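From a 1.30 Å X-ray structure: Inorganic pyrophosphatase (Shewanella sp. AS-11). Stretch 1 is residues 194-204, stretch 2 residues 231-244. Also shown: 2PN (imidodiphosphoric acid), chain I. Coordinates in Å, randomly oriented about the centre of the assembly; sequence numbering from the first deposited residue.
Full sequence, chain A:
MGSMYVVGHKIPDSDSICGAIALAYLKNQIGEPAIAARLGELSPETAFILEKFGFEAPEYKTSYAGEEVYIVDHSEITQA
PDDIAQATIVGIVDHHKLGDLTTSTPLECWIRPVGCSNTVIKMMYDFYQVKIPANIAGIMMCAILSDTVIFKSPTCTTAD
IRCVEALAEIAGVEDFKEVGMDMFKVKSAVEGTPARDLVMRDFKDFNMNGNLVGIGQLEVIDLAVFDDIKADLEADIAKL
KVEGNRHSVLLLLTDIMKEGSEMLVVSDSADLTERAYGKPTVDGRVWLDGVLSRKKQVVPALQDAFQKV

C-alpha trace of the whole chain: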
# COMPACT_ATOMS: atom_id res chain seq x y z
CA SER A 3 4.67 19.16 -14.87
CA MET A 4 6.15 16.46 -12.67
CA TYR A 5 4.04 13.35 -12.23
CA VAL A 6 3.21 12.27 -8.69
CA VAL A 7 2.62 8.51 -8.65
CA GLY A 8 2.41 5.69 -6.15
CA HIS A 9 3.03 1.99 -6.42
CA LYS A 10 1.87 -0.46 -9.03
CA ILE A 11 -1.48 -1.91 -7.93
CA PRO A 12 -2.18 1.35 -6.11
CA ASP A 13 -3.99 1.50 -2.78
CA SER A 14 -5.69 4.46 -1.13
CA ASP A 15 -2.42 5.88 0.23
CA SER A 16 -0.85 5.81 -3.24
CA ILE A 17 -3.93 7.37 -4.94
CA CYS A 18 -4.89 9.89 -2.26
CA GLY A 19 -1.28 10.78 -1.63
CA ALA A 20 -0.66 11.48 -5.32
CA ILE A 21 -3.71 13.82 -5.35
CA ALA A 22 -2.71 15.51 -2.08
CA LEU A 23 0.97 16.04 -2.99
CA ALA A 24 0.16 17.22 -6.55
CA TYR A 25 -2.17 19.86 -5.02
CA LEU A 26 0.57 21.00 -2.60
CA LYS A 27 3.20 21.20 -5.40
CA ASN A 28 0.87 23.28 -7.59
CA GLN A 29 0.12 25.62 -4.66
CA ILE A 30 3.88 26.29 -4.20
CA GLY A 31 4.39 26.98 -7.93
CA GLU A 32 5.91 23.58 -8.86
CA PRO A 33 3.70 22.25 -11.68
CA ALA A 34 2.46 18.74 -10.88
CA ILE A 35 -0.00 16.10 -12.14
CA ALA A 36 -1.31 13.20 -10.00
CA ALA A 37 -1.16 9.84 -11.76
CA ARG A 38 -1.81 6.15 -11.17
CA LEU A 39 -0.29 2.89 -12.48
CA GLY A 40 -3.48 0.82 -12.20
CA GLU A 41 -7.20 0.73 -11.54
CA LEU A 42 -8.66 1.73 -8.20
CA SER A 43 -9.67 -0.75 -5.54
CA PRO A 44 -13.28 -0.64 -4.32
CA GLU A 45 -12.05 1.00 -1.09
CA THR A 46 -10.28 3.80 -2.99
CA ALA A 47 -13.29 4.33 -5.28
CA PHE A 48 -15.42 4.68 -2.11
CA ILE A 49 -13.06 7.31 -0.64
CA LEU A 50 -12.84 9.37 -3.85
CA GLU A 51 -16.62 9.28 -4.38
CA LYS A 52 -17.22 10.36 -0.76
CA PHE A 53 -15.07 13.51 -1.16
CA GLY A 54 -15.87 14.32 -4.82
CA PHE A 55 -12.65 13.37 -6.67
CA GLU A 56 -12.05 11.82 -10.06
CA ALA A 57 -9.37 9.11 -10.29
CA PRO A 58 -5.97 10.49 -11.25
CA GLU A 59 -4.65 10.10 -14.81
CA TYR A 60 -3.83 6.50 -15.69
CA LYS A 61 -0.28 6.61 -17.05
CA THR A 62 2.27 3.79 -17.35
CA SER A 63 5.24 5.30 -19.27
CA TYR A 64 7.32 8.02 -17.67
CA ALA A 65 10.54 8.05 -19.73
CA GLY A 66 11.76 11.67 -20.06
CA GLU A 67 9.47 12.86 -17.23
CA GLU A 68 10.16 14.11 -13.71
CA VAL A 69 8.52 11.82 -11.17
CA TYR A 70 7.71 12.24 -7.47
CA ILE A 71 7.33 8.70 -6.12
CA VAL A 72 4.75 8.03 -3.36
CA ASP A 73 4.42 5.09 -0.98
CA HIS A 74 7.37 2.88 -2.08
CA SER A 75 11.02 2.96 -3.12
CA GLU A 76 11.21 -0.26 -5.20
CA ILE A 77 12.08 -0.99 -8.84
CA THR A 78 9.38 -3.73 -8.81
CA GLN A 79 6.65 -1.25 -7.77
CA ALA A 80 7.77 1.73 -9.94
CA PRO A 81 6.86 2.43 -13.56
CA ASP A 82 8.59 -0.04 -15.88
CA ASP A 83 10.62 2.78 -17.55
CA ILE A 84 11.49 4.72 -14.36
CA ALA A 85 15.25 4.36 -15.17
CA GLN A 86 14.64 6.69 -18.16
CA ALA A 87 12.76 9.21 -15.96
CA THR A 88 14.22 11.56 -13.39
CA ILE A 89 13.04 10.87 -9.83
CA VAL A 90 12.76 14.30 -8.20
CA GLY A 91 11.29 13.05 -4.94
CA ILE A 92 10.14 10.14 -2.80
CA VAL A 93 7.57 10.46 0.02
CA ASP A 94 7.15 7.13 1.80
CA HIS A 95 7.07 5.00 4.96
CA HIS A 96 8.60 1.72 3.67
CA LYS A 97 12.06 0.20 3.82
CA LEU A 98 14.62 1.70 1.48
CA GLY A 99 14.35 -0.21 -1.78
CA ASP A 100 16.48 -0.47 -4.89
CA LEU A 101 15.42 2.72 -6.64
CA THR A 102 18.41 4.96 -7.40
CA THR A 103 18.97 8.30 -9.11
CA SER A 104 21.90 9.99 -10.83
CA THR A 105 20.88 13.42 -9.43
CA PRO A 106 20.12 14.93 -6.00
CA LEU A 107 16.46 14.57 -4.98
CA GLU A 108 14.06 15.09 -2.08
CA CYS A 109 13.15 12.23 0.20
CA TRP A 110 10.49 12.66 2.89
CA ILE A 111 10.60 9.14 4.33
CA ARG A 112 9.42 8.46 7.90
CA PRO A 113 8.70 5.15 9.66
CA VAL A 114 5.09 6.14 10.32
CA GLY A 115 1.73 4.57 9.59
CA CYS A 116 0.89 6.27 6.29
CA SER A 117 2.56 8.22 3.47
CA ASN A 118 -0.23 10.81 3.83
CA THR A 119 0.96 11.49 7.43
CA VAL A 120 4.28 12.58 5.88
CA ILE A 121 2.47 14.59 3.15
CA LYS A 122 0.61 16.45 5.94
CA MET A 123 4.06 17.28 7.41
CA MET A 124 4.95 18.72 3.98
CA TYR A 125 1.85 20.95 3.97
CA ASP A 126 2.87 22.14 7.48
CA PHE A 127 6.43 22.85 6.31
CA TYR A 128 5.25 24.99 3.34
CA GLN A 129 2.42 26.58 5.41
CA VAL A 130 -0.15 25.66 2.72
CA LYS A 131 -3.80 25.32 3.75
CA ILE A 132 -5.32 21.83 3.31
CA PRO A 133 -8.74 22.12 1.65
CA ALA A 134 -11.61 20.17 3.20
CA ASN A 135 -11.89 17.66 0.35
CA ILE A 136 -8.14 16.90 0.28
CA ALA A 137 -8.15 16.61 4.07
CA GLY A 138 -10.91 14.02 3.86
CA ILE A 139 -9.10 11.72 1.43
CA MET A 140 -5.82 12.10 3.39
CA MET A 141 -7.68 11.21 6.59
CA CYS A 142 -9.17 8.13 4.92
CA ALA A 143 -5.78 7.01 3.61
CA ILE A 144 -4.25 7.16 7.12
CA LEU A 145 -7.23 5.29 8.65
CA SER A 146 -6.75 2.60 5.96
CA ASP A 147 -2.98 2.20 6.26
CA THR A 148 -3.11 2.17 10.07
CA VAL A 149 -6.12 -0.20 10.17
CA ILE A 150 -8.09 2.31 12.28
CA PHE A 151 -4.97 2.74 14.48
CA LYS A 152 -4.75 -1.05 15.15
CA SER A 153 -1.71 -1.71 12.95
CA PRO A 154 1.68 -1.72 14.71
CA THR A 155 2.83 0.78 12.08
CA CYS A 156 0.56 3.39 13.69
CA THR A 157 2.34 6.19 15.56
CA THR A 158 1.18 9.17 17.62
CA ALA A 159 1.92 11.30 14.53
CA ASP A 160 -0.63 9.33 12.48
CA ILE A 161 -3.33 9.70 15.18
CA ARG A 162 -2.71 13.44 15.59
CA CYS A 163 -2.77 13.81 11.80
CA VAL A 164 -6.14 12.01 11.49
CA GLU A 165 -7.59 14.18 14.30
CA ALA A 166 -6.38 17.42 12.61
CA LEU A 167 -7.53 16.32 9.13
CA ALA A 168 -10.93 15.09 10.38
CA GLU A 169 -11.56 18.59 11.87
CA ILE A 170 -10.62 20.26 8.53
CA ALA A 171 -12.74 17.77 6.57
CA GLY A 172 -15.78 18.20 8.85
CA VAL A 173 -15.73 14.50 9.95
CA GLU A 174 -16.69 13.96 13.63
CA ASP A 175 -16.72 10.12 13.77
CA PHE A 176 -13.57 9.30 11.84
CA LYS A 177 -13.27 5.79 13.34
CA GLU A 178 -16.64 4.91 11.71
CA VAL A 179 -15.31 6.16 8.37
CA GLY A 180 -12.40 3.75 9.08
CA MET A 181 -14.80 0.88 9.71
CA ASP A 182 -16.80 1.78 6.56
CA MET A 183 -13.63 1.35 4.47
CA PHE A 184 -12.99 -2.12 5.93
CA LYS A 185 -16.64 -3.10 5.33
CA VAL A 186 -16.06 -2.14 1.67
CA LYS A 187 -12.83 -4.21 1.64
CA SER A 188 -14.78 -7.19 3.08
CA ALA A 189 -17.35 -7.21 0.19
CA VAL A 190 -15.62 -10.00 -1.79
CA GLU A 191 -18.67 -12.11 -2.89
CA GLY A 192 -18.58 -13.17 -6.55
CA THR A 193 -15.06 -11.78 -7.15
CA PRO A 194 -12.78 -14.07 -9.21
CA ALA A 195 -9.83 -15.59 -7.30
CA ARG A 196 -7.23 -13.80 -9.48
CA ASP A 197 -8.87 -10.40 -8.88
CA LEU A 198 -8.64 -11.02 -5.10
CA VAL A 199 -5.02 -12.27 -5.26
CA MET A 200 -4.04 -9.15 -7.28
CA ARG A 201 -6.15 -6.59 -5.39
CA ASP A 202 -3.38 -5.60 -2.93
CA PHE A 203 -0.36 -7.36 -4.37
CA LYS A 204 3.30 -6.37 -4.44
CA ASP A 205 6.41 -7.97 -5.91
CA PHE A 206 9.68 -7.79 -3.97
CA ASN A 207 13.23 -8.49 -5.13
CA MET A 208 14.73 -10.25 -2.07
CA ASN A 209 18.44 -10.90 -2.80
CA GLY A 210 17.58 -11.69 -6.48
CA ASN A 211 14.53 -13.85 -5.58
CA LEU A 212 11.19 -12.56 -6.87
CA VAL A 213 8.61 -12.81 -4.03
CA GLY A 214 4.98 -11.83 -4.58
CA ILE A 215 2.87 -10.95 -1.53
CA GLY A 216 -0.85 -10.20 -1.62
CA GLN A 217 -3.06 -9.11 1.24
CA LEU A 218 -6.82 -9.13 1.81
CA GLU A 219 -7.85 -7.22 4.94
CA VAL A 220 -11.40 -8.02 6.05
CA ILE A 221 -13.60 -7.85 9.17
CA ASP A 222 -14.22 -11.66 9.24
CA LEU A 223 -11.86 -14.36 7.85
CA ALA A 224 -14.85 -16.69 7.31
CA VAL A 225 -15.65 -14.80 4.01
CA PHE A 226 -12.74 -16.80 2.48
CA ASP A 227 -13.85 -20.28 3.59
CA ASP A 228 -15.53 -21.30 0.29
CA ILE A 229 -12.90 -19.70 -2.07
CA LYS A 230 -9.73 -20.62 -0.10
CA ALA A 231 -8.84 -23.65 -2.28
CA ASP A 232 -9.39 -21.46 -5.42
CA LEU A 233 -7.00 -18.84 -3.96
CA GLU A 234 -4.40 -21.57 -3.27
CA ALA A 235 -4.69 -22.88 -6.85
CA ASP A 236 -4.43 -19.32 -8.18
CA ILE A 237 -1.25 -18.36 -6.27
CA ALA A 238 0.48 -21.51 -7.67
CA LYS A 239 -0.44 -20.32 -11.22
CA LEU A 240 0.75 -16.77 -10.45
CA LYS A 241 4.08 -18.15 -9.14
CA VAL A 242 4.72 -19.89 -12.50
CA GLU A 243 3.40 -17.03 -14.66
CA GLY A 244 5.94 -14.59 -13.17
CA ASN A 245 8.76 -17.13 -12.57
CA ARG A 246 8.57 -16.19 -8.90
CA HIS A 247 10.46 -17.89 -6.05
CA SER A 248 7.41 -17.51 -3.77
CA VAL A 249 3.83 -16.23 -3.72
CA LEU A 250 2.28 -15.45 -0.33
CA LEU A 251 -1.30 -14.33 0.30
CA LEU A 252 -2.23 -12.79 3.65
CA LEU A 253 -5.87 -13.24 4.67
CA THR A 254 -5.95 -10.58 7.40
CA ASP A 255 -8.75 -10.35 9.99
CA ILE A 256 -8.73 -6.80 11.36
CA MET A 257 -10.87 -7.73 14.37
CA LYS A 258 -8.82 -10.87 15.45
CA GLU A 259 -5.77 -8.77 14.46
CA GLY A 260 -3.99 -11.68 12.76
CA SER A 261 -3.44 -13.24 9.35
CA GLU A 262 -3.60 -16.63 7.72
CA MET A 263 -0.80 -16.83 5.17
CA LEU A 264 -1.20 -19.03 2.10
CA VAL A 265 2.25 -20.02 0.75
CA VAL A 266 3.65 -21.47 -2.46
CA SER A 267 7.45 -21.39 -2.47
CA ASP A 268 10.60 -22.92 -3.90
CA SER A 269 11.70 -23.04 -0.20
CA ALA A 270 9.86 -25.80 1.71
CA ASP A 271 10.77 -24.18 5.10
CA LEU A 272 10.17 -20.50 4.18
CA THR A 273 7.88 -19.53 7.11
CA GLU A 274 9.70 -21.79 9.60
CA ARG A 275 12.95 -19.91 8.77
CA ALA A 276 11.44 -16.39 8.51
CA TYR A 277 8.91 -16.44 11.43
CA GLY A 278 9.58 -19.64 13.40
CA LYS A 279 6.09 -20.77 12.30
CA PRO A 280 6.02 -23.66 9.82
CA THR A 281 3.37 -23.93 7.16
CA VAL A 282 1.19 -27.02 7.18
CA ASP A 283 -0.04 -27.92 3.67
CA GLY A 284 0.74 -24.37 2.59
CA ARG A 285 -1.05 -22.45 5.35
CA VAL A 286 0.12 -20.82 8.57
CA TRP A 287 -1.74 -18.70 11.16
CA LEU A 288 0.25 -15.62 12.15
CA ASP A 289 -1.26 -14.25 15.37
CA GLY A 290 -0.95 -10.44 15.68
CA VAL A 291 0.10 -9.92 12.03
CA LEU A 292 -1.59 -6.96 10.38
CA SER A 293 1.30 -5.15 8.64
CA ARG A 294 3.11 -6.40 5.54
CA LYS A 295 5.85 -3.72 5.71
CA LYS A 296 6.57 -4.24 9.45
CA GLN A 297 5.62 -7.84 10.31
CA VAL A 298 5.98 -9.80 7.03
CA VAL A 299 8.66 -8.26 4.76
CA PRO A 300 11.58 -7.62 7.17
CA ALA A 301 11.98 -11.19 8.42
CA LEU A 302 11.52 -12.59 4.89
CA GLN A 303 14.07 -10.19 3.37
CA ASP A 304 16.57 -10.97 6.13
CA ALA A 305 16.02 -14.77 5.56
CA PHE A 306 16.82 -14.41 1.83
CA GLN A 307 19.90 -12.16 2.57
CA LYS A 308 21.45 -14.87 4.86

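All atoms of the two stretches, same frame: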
# COMPACT_ATOMS: atom_id res chain seq x y z
N PRO A 194 -13.68 -13.00 -8.81
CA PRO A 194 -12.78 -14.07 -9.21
C PRO A 194 -11.54 -14.16 -8.33
O PRO A 194 -10.99 -13.13 -7.90
CB PRO A 194 -12.44 -13.69 -10.67
CG PRO A 194 -13.60 -12.87 -11.16
CD PRO A 194 -14.02 -12.10 -9.93
N ALA A 195 -11.03 -15.36 -8.13
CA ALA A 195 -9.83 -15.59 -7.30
C ALA A 195 -8.70 -14.67 -7.75
O ALA A 195 -8.05 -14.07 -6.89
CB ALA A 195 -9.45 -17.04 -7.33
N ARG A 196 -8.40 -14.58 -9.04
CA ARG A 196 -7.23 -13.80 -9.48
C ARG A 196 -7.41 -12.34 -9.11
O ARG A 196 -6.43 -11.67 -8.75
CB ARG A 196 -6.95 -14.00 -10.97
CG ARG A 196 -5.84 -13.12 -11.53
CD ARG A 196 -4.48 -13.33 -10.88
NE ARG A 196 -3.99 -14.70 -10.91
CZ ARG A 196 -3.20 -15.20 -11.85
NH1 ARG A 196 -2.80 -14.47 -12.85
NH2 ARG A 196 -2.80 -16.45 -11.78
N ASP A 197 -8.63 -11.82 -9.21
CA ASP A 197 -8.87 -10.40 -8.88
C ASP A 197 -8.63 -10.18 -7.39
O ASP A 197 -8.12 -9.11 -7.03
CB ASP A 197 -10.27 -9.97 -9.31
CG ASP A 197 -10.52 -9.90 -10.81
OD1 ASP A 197 -9.54 -9.84 -11.57
OD2 ASP A 197 -11.68 -9.81 -11.18
N LEU A 198 -8.94 -11.16 -6.54
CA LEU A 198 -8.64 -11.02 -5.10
C LEU A 198 -7.14 -11.13 -4.86
O LEU A 198 -6.57 -10.32 -4.10
CB LEU A 198 -9.41 -12.07 -4.32
CG LEU A 198 -10.93 -11.92 -4.29
CD1 LEU A 198 -11.55 -13.10 -3.58
CD2 LEU A 198 -11.36 -10.61 -3.64
N VAL A 199 -6.48 -12.11 -5.46
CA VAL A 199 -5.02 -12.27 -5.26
C VAL A 199 -4.32 -10.95 -5.65
O VAL A 199 -3.39 -10.55 -4.96
CB VAL A 199 -4.49 -13.47 -6.06
CG1 VAL A 199 -2.99 -13.52 -6.10
CG2 VAL A 199 -5.08 -14.77 -5.55
N MET A 200 -4.73 -10.33 -6.75
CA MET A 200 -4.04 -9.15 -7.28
C MET A 200 -4.54 -7.85 -6.68
O MET A 200 -3.98 -6.81 -7.02
CB MET A 200 -4.20 -9.07 -8.81
CG MET A 200 -3.58 -10.24 -9.55
SD MET A 200 -1.88 -10.51 -9.21
CE MET A 200 -1.20 -8.97 -9.75
N ARG A 201 -5.53 -7.86 -5.83
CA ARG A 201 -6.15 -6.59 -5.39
C ARG A 201 -5.16 -5.72 -4.62
O ARG A 201 -5.23 -4.50 -4.76
CB ARG A 201 -7.36 -6.89 -4.51
CG ARG A 201 -7.99 -5.65 -3.90
CD ARG A 201 -9.43 -5.85 -3.60
NE ARG A 201 -10.21 -5.94 -4.83
CZ ARG A 201 -11.46 -6.37 -4.87
NH1 ARG A 201 -12.05 -6.77 -3.76
NH2 ARG A 201 -12.08 -6.43 -6.02
N ASP A 202 -4.32 -6.33 -3.80
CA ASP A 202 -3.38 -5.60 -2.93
C ASP A 202 -2.09 -6.38 -2.91
O ASP A 202 -1.70 -6.92 -1.87
CB ASP A 202 -3.99 -5.41 -1.56
CG ASP A 202 -3.17 -4.64 -0.56
OD1 ASP A 202 -2.16 -4.04 -0.97
OD2 ASP A 202 -3.65 -4.59 0.62
N PHE A 203 -1.48 -6.46 -4.07
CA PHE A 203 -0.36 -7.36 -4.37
C PHE A 203 0.87 -6.57 -4.70
O PHE A 203 0.77 -5.59 -5.46
CB PHE A 203 -0.77 -8.25 -5.54
CG PHE A 203 0.29 -9.23 -5.96
CD1 PHE A 203 1.23 -8.86 -6.90
CD2 PHE A 203 0.33 -10.50 -5.40
CE1 PHE A 203 2.21 -9.76 -7.30
CE2 PHE A 203 1.34 -11.38 -5.78
CZ PHE A 203 2.26 -11.00 -6.72
N LYS A 204 2.01 -6.99 -4.17
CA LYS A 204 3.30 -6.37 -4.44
C LYS A 204 4.34 -7.44 -4.70
O LYS A 204 4.39 -8.45 -3.99
CB LYS A 204 3.77 -5.52 -3.27
CG LYS A 204 2.86 -4.32 -2.99
CD LYS A 204 3.32 -3.57 -1.76
CE LYS A 204 2.43 -2.36 -1.48
NZ LYS A 204 2.89 -1.66 -0.27
N ALA A 231 -9.53 -22.71 -1.38
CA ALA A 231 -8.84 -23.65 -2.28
C ALA A 231 -8.60 -22.99 -3.65
O ALA A 231 -7.54 -23.24 -4.26
CB ALA A 231 -9.62 -24.93 -2.38
N ASP A 232 -9.54 -22.20 -4.13
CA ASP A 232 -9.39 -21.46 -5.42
C ASP A 232 -8.26 -20.44 -5.30
O ASP A 232 -7.49 -20.28 -6.24
CB ASP A 232 -10.71 -20.79 -5.83
CG ASP A 232 -11.83 -21.76 -6.24
OD1 ASP A 232 -11.50 -22.90 -6.48
OD2 ASP A 232 -12.98 -21.31 -6.29
N LEU A 233 -8.12 -19.78 -4.15
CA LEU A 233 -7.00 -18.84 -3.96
C LEU A 233 -5.68 -19.60 -3.97
O LEU A 233 -4.70 -19.12 -4.57
CB LEU A 233 -7.16 -18.07 -2.66
CG LEU A 233 -8.37 -17.14 -2.55
CD1 LEU A 233 -8.51 -16.62 -1.14
CD2 LEU A 233 -8.27 -16.00 -3.53
N GLU A 234 -5.63 -20.76 -3.32
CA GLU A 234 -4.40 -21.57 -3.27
C GLU A 234 -4.01 -22.01 -4.68
O GLU A 234 -2.82 -21.97 -5.04
CB GLU A 234 -4.59 -22.75 -2.33
CG GLU A 234 -4.74 -22.31 -0.88
CD GLU A 234 -4.97 -23.47 0.05
OE1 GLU A 234 -5.99 -24.20 -0.14
OE2 GLU A 234 -4.14 -23.64 0.97
N ALA A 235 -4.97 -22.45 -5.47
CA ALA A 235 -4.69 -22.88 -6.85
C ALA A 235 -4.19 -21.67 -7.63
O ALA A 235 -3.27 -21.79 -8.46
CB ALA A 235 -5.91 -23.47 -7.50
N ASP A 236 -4.80 -20.51 -7.39
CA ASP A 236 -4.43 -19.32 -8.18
C ASP A 236 -3.03 -18.81 -7.87
O ASP A 236 -2.31 -18.40 -8.79
CB ASP A 236 -5.47 -18.23 -8.04
CG ASP A 236 -5.28 -17.19 -9.13
OD1 ASP A 236 -5.45 -17.54 -10.35
OD2 ASP A 236 -4.85 -16.08 -8.77
N ILE A 237 -2.61 -18.84 -6.60
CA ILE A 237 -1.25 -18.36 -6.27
C ILE A 237 -0.20 -19.29 -6.89
O ILE A 237 0.87 -18.81 -7.25
CB ILE A 237 -1.02 -18.08 -4.79
CG1 ILE A 237 -1.13 -19.33 -3.92
CG2 ILE A 237 -1.92 -16.96 -4.33
CD1 ILE A 237 -0.73 -19.07 -2.48
N ALA A 238 -0.47 -20.59 -7.01
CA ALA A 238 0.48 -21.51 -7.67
C ALA A 238 0.61 -21.11 -9.14
O ALA A 238 1.72 -21.11 -9.67
CB ALA A 238 0.02 -22.93 -7.54
N LYS A 239 -0.49 -20.78 -9.82
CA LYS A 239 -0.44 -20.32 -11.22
C LYS A 239 0.34 -19.01 -11.31
O LYS A 239 1.19 -18.89 -12.18
CB LYS A 239 -1.85 -20.13 -11.77
CG LYS A 239 -2.66 -21.40 -11.99
CD LYS A 239 -4.04 -21.13 -12.59
CE LYS A 239 -5.02 -22.28 -12.48
NZ LYS A 239 -4.54 -23.49 -13.18
N LEU A 240 0.06 -18.07 -10.40
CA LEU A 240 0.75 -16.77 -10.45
C LEU A 240 2.24 -16.94 -10.25
O LEU A 240 3.03 -16.23 -10.88
CB LEU A 240 0.13 -15.86 -9.38
CG LEU A 240 0.61 -14.42 -9.38
CD1 LEU A 240 0.39 -13.72 -10.71
CD2 LEU A 240 -0.09 -13.68 -8.27
N LYS A 241 2.66 -17.87 -9.39
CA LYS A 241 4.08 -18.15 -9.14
C LYS A 241 4.74 -18.50 -10.48
O LYS A 241 5.82 -17.99 -10.81
CB LYS A 241 4.22 -19.28 -8.12
CG LYS A 241 5.66 -19.68 -7.85
CD LYS A 241 5.72 -20.82 -6.89
CE LYS A 241 7.13 -21.28 -6.63
NZ LYS A 241 7.74 -21.95 -7.81
N VAL A 242 4.15 -19.41 -11.22
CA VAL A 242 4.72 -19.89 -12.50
C VAL A 242 4.69 -18.77 -13.52
O VAL A 242 5.68 -18.53 -14.22
CB VAL A 242 3.95 -21.12 -13.01
CG1 VAL A 242 4.32 -21.44 -14.45
CG2 VAL A 242 4.14 -22.28 -12.07
N GLU A 243 3.57 -18.06 -13.61
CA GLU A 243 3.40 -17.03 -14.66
C GLU A 243 4.49 -15.98 -14.56
O GLU A 243 4.94 -15.49 -15.62
CB GLU A 243 2.05 -16.34 -14.54
CG GLU A 243 0.90 -17.24 -14.91
CD GLU A 243 -0.47 -16.73 -14.49
OE1 GLU A 243 -0.57 -15.50 -14.27
OE2 GLU A 243 -1.42 -17.56 -14.35
N GLY A 244 4.92 -15.63 -13.35
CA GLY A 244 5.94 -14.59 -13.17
C GLY A 244 7.29 -15.14 -12.83
O GLY A 244 8.19 -14.36 -12.51
P1 2PN I . 1.21 0.17 2.22
O1 2PN I . 1.39 0.39 0.72
O2 2PN I . -0.18 -0.27 2.57
O3 2PN I . 1.64 1.40 3.00
N1 2PN I . 2.25 -1.04 2.64
P2 2PN I . 2.07 -2.60 3.13
O4 2PN I . 2.99 -3.39 2.20
O5 2PN I . 0.63 -3.00 2.92
O6 2PN I . 2.51 -2.69 4.57

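A contact between two helices can combine one arginine's salt bridges with apolar packing beside them; the contact between helix 195-199 and helix 231-243 is a compact example. The two axes approach to 9.3 Å and their directions differ by 71°; the backbones come closest near Ala-195 and Leu-233, whose CA atoms lie 5.5 Å apart, while the side chain of Arg-196 carries the contact on to Glu-243.

The polar part belongs to Arg-196. Its CA-to-CB bond points sideways, but chi2 and chi3, both p, fold the chain so that the guanidinium reaches the longer helix. There it forms salt bridges with two acids almost two turns apart: NE of Arg-196 donates to OD2 of Asp-236 at 2.7 Å, nearly straight at 169°, and NH1 of Arg-196 donates to OE1 of Glu-243 at 2.8 Å. NH2 of Arg-196 adds a bond to OE2 of Glu-243 at 3.1 Å, so this carboxylate is held at both oxygens, whereas the bond from NH2 of Arg-196 to OD1 of Asp-236, at 3.2 Å and 126°, is weak. The acids lie near the guanidinium plane, where its N-H groups point, which leaves one face free to rest over CB of Leu-240.

The apolar part centres on Val-199, a knob set among Leu-233, Asp-236, Ile-237 and Leu-240. CG2 of Val-199 lies 4.0 Å from CD2 of Leu-233, CG1 lies 3.6 Å from CD2 of Leu-240, and both are about 4.0 Å from CG2 of Ile-237. That same Leu-240 methyl, CD2, also meets SD of Met-200 at 3.8 Å and CE2 of Phe-203 at 3.7 Å, extending the packing to Met-200 and Phe-203. CB of Ala-195 sits 3.9 Å from the backbone O of Asp-232 and 4.1 Å from CD2 of Leu-233.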